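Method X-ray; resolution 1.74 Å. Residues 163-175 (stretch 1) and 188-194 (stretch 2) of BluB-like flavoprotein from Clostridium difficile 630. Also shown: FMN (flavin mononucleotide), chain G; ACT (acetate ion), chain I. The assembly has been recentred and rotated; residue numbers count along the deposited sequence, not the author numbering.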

ATOM      1  N   LEU A 163       5.175  -5.214  -9.852  1.00 25.37           N
ATOM      2  CA  LEU A 163       4.443  -4.888 -11.073  1.00 25.47           C
ATOM      3  C   LEU A 163       2.962  -4.783 -10.868  1.00 24.65           C
ATOM      4  O   LEU A 163       2.330  -5.673 -10.314  1.00 24.88           O
ATOM      5  N   THR A 164       2.385  -3.714 -11.385  1.00 25.05           N
ATOM      6  CA  THR A 164       0.930  -3.646 -11.538  1.00 24.31           C
ATOM      7  C   THR A 164       0.553  -3.320 -12.975  1.00 23.77           C
ATOM      8  O   THR A 164      -0.640  -3.262 -13.307  1.00 25.31           O
ATOM      9  N   SER A 165       1.532  -3.129 -13.855  1.00 23.19           N
ATOM     10  CA  SER A 165       1.243  -2.670 -15.221  1.00 23.16           C
ATOM     11  C   SER A 165       0.529  -3.739 -16.054  1.00 23.38           C
ATOM     12  O   SER A 165      -0.030  -3.437 -17.077  1.00 23.94           O
ATOM     13  N   GLN A 166       0.560  -4.988 -15.613  1.00 23.27           N
ATOM     14  CA  GLN A 166      -0.157  -6.050 -16.311  1.00 23.02           C
ATOM     15  C   GLN A 166      -1.670  -6.046 -16.096  1.00 23.88           C
ATOM     16  O   GLN A 166      -2.369  -6.842 -16.723  1.00 24.58           O
ATOM     17  N   ASN A 167      -2.177  -5.221 -15.188  1.00 24.20           N
ATOM     18  CA  ASN A 167      -3.506  -5.475 -14.621  1.00 23.69           C
ATOM     19  C   ASN A 167      -4.684  -5.174 -15.541  1.00 23.57           C
ATOM     20  O   ASN A 167      -5.785  -5.620 -15.245  1.00 22.90           O
ATOM     21  N   TYR A 168      -4.466  -4.508 -16.667  1.00 23.38           N
ATOM     22  CA  TYR A 168      -5.498  -4.460 -17.715  1.00 23.30           C
ATOM     23  C   TYR A 168      -5.811  -5.891 -18.235  1.00 23.24           C
ATOM     24  O   TYR A 168      -6.857  -6.097 -18.868  1.00 22.60           O
ATOM     25  N   ALA A 169      -4.923  -6.845 -17.953  1.00 22.75           N
ATOM     26  CA  ALA A 169      -5.117  -8.260 -18.309  1.00 23.72           C
ATOM     27  C   ALA A 169      -5.246  -9.197 -17.090  1.00 23.49           C
ATOM     28  O   ALA A 169      -5.090 -10.406 -17.213  1.00 24.09           O
ATOM     29  N   ALA A 170      -5.552  -8.642 -15.938  1.00 24.06           N
ATOM     30  CA  ALA A 170      -5.628  -9.424 -14.699  1.00 23.79           C
ATOM     31  C   ALA A 170      -6.600 -10.597 -14.800  1.00 23.95           C
ATOM     32  O   ALA A 170      -6.278 -11.717 -14.358  1.00 24.57           O
ATOM     33  N   ASP A 171      -7.785 -10.355 -15.351  1.00 23.13           N
ATOM     34  CA  ASP A 171      -8.756 -11.422 -15.464  1.00 23.78           C
ATOM     35  C   ASP A 171      -8.227 -12.584 -16.285  1.00 23.08           C
ATOM     36  O   ASP A 171      -8.467 -13.759 -15.979  1.00 22.56           O
ATOM     37  N   GLU A 172      -7.513 -12.262 -17.358  1.00 22.77           N
ATOM     38  CA  GLU A 172      -6.995 -13.260 -18.275  1.00 22.77           C
ATOM     39  C   GLU A 172      -5.845 -14.036 -17.669  1.00 23.53           C
ATOM     40  O   GLU A 172      -5.712 -15.220 -17.919  1.00 24.64           O
ATOM     41  N   ILE A 173      -5.019 -13.356 -16.890  1.00 23.06           N
ATOM     42  CA  ILE A 173      -3.925 -13.988 -16.127  1.00 22.87           C
ATOM     43  C   ILE A 173      -4.483 -14.996 -15.114  1.00 22.84           C
ATOM     44  O   ILE A 173      -3.973 -16.116 -14.983  1.00 21.00           O
ATOM     45  N   GLU A 174      -5.515 -14.577 -14.386  1.00 23.13           N
ATOM     46  CA  GLU A 174      -6.191 -15.432 -13.430  1.00 23.99           C
ATOM     47  C   GLU A 174      -6.750 -16.715 -14.099  1.00 24.33           C
ATOM     48  O   GLU A 174      -6.612 -17.818 -13.558  1.00 23.38           O
ATOM     49  N   ALA A 175      -7.362 -16.558 -15.269  1.00 24.05           N
ATOM     50  CA  ALA A 175      -7.904 -17.682 -16.034  1.00 23.43           C
ATOM     51  C   ALA A 175      -6.826 -18.679 -16.453  1.00 23.04           C
ATOM     52  O   ALA A 175      -7.027 -19.886 -16.368  1.00 23.92           O
ATOM     53  N   TYR A 188     -10.642 -13.571  -4.209  1.00 26.86           N
ATOM     54  CA  TYR A 188      -9.423 -12.817  -4.432  1.00 25.88           C
ATOM     55  C   TYR A 188      -9.220 -12.557  -5.918  1.00 25.46           C
ATOM     56  O   TYR A 188      -9.787 -13.236  -6.763  1.00 24.73           O
ATOM     57  N   PHE A 189      -8.409 -11.555  -6.217  1.00 24.58           N
ATOM     58  CA  PHE A 189      -8.072 -11.165  -7.573  1.00 24.85           C
ATOM     59  C   PHE A 189      -6.603 -10.734  -7.569  1.00 24.38           C
ATOM     60  O   PHE A 189      -6.014 -10.463  -6.510  1.00 24.27           O
ATOM     61  N   LEU A 190      -6.003 -10.700  -8.756  1.00 24.20           N
ATOM     62  CA  LEU A 190      -4.595 -10.340  -8.880  1.00 23.64           C
ATOM     63  C   LEU A 190      -4.406  -8.895  -8.443  1.00 23.87           C
ATOM     64  O   LEU A 190      -5.088  -7.993  -8.933  1.00 23.94           O
ATOM     65  N   GLY A 191      -3.535  -8.668  -7.472  1.00 22.83           N
ATOM     66  CA  GLY A 191      -3.213  -7.303  -7.064  1.00 23.78           C
ATOM     67  C   GLY A 191      -1.939  -6.763  -7.706  1.00 24.21           C
ATOM     68  O   GLY A 191      -1.875  -5.610  -8.137  1.00 25.38           O
ATOM     69  N   ALA A 192      -0.907  -7.598  -7.723  1.00 24.04           N
ATOM     70  CA  ALA A 192       0.405  -7.204  -8.198  1.00 24.51           C
ATOM     71  C   ALA A 192       1.167  -8.482  -8.569  1.00 24.64           C
ATOM     72  O   ALA A 192       0.735  -9.577  -8.184  1.00 24.23           O
HETATM   73  N   MSE A 193       2.250  -8.347  -9.344  1.00 23.75           N
HETATM   74  CA  MSE A 193       3.251  -9.395  -9.462  1.00 23.51           C
HETATM   75  C   MSE A 193       4.584  -8.893  -8.968  1.00 24.00           C
HETATM   76  O   MSE A 193       4.827  -7.680  -8.838  1.00 22.63           O
ATOM     77  N   LEU A 194       5.436  -9.851  -8.622  1.00 24.41           N
ATOM     78  CA  LEU A 194       6.827  -9.587  -8.294  1.00 24.72           C
ATOM     79  C   LEU A 194       7.717 -10.441  -9.191  1.00 25.07           C
ATOM     80  O   LEU A 194       7.524 -11.686  -9.285  1.00 25.28           O
TER

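The most unusual feature is a buried acid that bonds to backbone: Glu174 (chi1 m, chi2 t) reaches out of the helix, and its OE2 accepts a nearly straight hydrogen bond from Leu190 N at 2.8 Å, while its OE1 is satisfied elsewhere in the structure. At the other end, Leu163 and Met193 form an antiparallel pair, with Leu163 N to Met193 O at 2.7 Å and Met193 N to Leu163 O at 2.8 Å. Their side chains share one sheet face, Leu163 CD2 lying 4.3 Å from CE of the selenomethionine Met193 (m, t, m). Leu190 (t, p) points toward the helix; its CB lies 4.2 Å from Ala170 CB, and its CD2 3.8 Å from CD1 of Ile173 (m, t). Between these ends, Asn167 (m) donates from ND2 to Gly191 O at 3.2 Å. Gln166 (p, m) turns its amide back on its own stretch, NE2 bonding Leu163 O at 3.2 Å and, weakly, Asn167 OD1 at 2.7 Å, and packs against the selenomethionine, NE2 to Met193 CG being 3.5 Å. Ser165 points away from the strand; its N donates to FMN O4 at 3.0 Å, and Thr164 N to FMN N5 at 3.2 Å. An acetate accepts from the helix start, Asp171 N to ACT O at 2.8 Å.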

ATOM      1  CB  LEU A 163       4.688  -5.941 -12.142  1.00 26.41           C
ATOM      2  CG  LEU A 163       6.138  -6.113 -12.653  1.00 25.10           C
ATOM      3  CD1 LEU A 163       6.993  -7.064 -11.816  1.00 28.17           C
ATOM      4  CD2 LEU A 163       6.117  -6.559 -14.137  1.00 26.03           C
ATOM      5  CB  THR A 164       0.274  -2.649 -10.556  1.00 24.75           C
ATOM      6  OG1 THR A 164       0.852  -1.352 -10.694  1.00 24.74           O
ATOM      7  CG2 THR A 164       0.388  -3.163  -9.109  1.00 24.00           C
ATOM      8  CB  SER A 165       2.505  -2.205 -15.957  1.00 24.15           C
ATOM      9  OG  SER A 165       3.459  -3.229 -16.062  1.00 22.57           O
ATOM     10  CB  GLN A 166       0.391  -7.414 -15.863  1.00 23.56           C
ATOM     11  CG  GLN A 166      -0.005  -7.850 -14.458  1.00 24.22           C
ATOM     12  CD  GLN A 166       0.713  -7.099 -13.346  1.00 21.87           C
ATOM     13  OE1 GLN A 166       1.796  -6.544 -13.554  1.00 25.47           O
ATOM     14  NE2 GLN A 166       0.125  -7.101 -12.131  1.00 23.08           N
ATOM     15  CB  ASN A 167      -3.701  -4.786 -13.256  1.00 24.76           C
ATOM     16  CG  ASN A 167      -2.934  -5.478 -12.118  1.00 25.46           C
ATOM     17  OD1 ASN A 167      -2.567  -6.641 -12.197  1.00 26.34           O
ATOM     18  ND2 ASN A 167      -2.696  -4.737 -11.058  1.00 26.80           N
ATOM     19  CB  TYR A 168      -5.163  -3.507 -18.894  1.00 24.13           C
ATOM     20  CG  TYR A 168      -3.843  -3.775 -19.577  1.00 24.63           C
ATOM     21  CD1 TYR A 168      -3.681  -4.855 -20.437  1.00 26.01           C
ATOM     22  CD2 TYR A 168      -2.738  -2.963 -19.343  1.00 25.04           C
ATOM     23  CE1 TYR A 168      -2.474  -5.120 -21.032  1.00 26.75           C
ATOM     24  CE2 TYR A 168      -1.538  -3.210 -19.956  1.00 26.12           C
ATOM     25  CZ  TYR A 168      -1.392  -4.302 -20.780  1.00 25.28           C
ATOM     26  OH  TYR A 168      -0.176  -4.561 -21.387  1.00 24.69           O
ATOM     27  CB  ALA A 169      -3.957  -8.745 -19.173  1.00 24.00           C
ATOM     28  CB  ALA A 170      -5.978  -8.518 -13.514  1.00 22.68           C
ATOM     29  CB  ASP A 171     -10.031 -10.940 -16.136  1.00 23.59           C
ATOM     30  CG  ASP A 171     -10.814  -9.923 -15.318  1.00 26.86           C
ATOM     31  OD1 ASP A 171     -10.365  -9.504 -14.228  1.00 28.43           O
ATOM     32  OD2 ASP A 171     -11.923  -9.528 -15.788  1.00 26.17           O
ATOM     33  CB  GLU A 172      -6.529 -12.606 -19.566  1.00 23.06           C
ATOM     34  CG  GLU A 172      -7.707 -12.104 -20.415  1.00 23.56           C
ATOM     35  CD  GLU A 172      -8.325 -10.811 -19.970  1.00 26.23           C
ATOM     36  OE1 GLU A 172      -7.783 -10.110 -19.098  1.00 25.01           O
ATOM     37  OE2 GLU A 172      -9.405 -10.465 -20.518  1.00 26.36           O
ATOM     38  CB  ILE A 173      -3.064 -12.927 -15.383  1.00 22.53           C
ATOM     39  CG1 ILE A 173      -2.298 -12.002 -16.379  1.00 23.17           C
ATOM     40  CG2 ILE A 173      -2.036 -13.615 -14.453  1.00 22.83           C
ATOM     41  CD1 ILE A 173      -1.540 -10.864 -15.681  1.00 22.98           C
ATOM     42  CB  GLU A 174      -7.330 -14.661 -12.783  1.00 24.40           C
ATOM     43  CG  GLU A 174      -6.859 -13.540 -11.822  1.00 23.74           C
ATOM     44  CD  GLU A 174      -7.966 -12.567 -11.445  1.00 24.73           C
ATOM     45  OE1 GLU A 174      -9.166 -12.891 -11.673  1.00 25.33           O
ATOM     46  OE2 GLU A 174      -7.613 -11.456 -10.952  1.00 24.36           O
ATOM     47  CB  ALA A 175      -8.629 -17.159 -17.260  1.00 22.48           C
ATOM     48  CB  TYR A 188      -8.207 -13.534  -3.867  1.00 26.10           C
ATOM     49  CG  TYR A 188      -8.102 -13.576  -2.347  1.00 25.92           C
ATOM     50  CD1 TYR A 188      -9.041 -14.265  -1.576  1.00 27.52           C
ATOM     51  CD2 TYR A 188      -7.045 -12.948  -1.693  1.00 28.33           C
ATOM     52  CE1 TYR A 188      -8.939 -14.307  -0.181  1.00 28.32           C
ATOM     53  CE2 TYR A 188      -6.923 -12.989  -0.302  1.00 28.92           C
ATOM     54  CZ  TYR A 188      -7.876 -13.660   0.447  1.00 29.35           C
ATOM     55  OH  TYR A 188      -7.720 -13.684   1.822  1.00 30.23           O
ATOM     56  CB  PHE A 189      -9.006 -10.045  -8.073  1.00 25.07           C
ATOM     57  CG  PHE A 189      -9.168  -8.874  -7.103  1.00 24.96           C
ATOM     58  CD1 PHE A 189      -8.289  -7.789  -7.120  1.00 24.17           C
ATOM     59  CD2 PHE A 189     -10.206  -8.853  -6.181  1.00 26.20           C
ATOM     60  CE1 PHE A 189      -8.455  -6.731  -6.211  1.00 24.32           C
ATOM     61  CE2 PHE A 189     -10.377  -7.801  -5.299  1.00 24.56           C
ATOM     62  CZ  PHE A 189      -9.494  -6.737  -5.303  1.00 24.34           C
ATOM     63  CB  LEU A 190      -4.130 -10.544 -10.305  1.00 23.88           C
ATOM     64  CG  LEU A 190      -2.654 -10.317 -10.517  1.00 23.84           C
ATOM     65  CD1 LEU A 190      -1.844 -11.377  -9.814  1.00 22.12           C
ATOM     66  CD2 LEU A 190      -2.368 -10.234 -12.016  1.00 24.08           C
ATOM     67  CB  ALA A 192       1.154  -6.410  -7.120  1.00 25.22           C
HETATM   68  CB  MSE A 193       3.408  -9.920 -10.894  1.00 23.76           C
HETATM   69  CG  MSE A 193       2.113  -9.961 -11.683  1.00 25.05           C
HETATM   70 SE   MSE A 193       2.185 -10.912 -13.359  0.75 21.96          SE
HETATM   71  CE  MSE A 193       3.292  -9.756 -14.417  1.00 22.69           C
ATOM     72  CB  LEU A 194       7.103  -9.948  -6.860  1.00 25.33           C
ATOM     73  CG  LEU A 194       6.481  -9.068  -5.800  1.00 26.59           C
ATOM     74  CD1 LEU A 194       6.370  -9.824  -4.450  1.00 25.74           C
ATOM     75  CD2 LEU A 194       7.340  -7.844  -5.686  1.00 26.01           C
TER
HETATM   76  N1  FMN G 500       8.010  -1.153 -12.350  1.00 25.47           N
HETATM   77  C2  FMN G 500       7.876  -1.746 -13.583  1.00 27.29           C
HETATM   78  O2  FMN G 500       8.830  -1.870 -14.364  1.00 26.92           O
HETATM   79  N3  FMN G 500       6.658  -2.236 -13.968  1.00 25.11           N
HETATM   80  C4  FMN G 500       5.539  -2.111 -13.199  1.00 26.88           C
HETATM   81  O4  FMN G 500       4.457  -2.597 -13.600  1.00 26.19           O
HETATM   82  C4A FMN G 500       5.665  -1.514 -11.951  1.00 27.66           C
HETATM   83  N5  FMN G 500       4.562  -1.406 -11.126  1.00 26.95           N
HETATM   84  C5A FMN G 500       4.685  -0.849  -9.871  1.00 25.67           C
HETATM   85  C6  FMN G 500       3.564  -0.792  -9.064  1.00 26.29           C
HETATM   86  C7  FMN G 500       3.667  -0.249  -7.795  1.00 26.54           C
HETATM   87  C7M FMN G 500       2.566  -0.568  -6.838  1.00 24.95           C
HETATM   88  C8  FMN G 500       4.907   0.208  -7.335  1.00 26.78           C
HETATM   89  C8M FMN G 500       5.115   0.419  -5.861  1.00 26.89           C
HETATM   90  C9  FMN G 500       6.024   0.137  -8.152  1.00 26.21           C
HETATM   91  C9A FMN G 500       5.930  -0.399  -9.426  1.00 25.70           C
HETATM   92  N10 FMN G 500       7.026  -0.457 -10.287  1.00 26.16           N
HETATM   93  C10 FMN G 500       6.906  -1.063 -11.521  1.00 26.98           C
HETATM   94  C1' FMN G 500       8.371   0.101  -9.903  1.00 24.81           C
HETATM   95  C2' FMN G 500       8.459   1.619 -10.058  1.00 24.46           C
HETATM   96  O2' FMN G 500       8.583   1.969 -11.431  1.00 25.16           O
HETATM   97  C3' FMN G 500       9.677   2.115  -9.291  1.00 24.53           C
HETATM   98  O3' FMN G 500       9.493   1.818  -7.911  1.00 24.73           O
HETATM   99  C4' FMN G 500      10.008   3.594  -9.466  1.00 23.26           C
HETATM  100  O4' FMN G 500      10.310   3.899 -10.816  1.00 23.43           O
HETATM  101  C5' FMN G 500      11.212   3.937  -8.579  1.00 25.31           C
HETATM  102  O5' FMN G 500      12.328   3.180  -9.008  1.00 23.81           O
HETATM  103  P   FMN G 500      13.162   2.328  -7.910  1.00 23.62           P
HETATM  104  O1P FMN G 500      14.302   1.632  -8.593  1.00 24.57           O
HETATM  105  O2P FMN G 500      12.166   1.322  -7.354  1.00 26.02           O
HETATM  106  O3P FMN G 500      13.650   3.200  -6.762  1.00 24.47           O
HETATM  107  C   ACT I 502      -9.522  -7.545 -17.319  1.00 24.34           C
HETATM  108  O   ACT I 502      -8.761  -7.910 -16.406  1.00 22.41           O
HETATM  109  OXT ACT I 502      -9.389  -8.142 -18.418  1.00 25.05           O
HETATM  110  CH3 ACT I 502     -10.535  -6.442 -17.119  1.00 24.22           C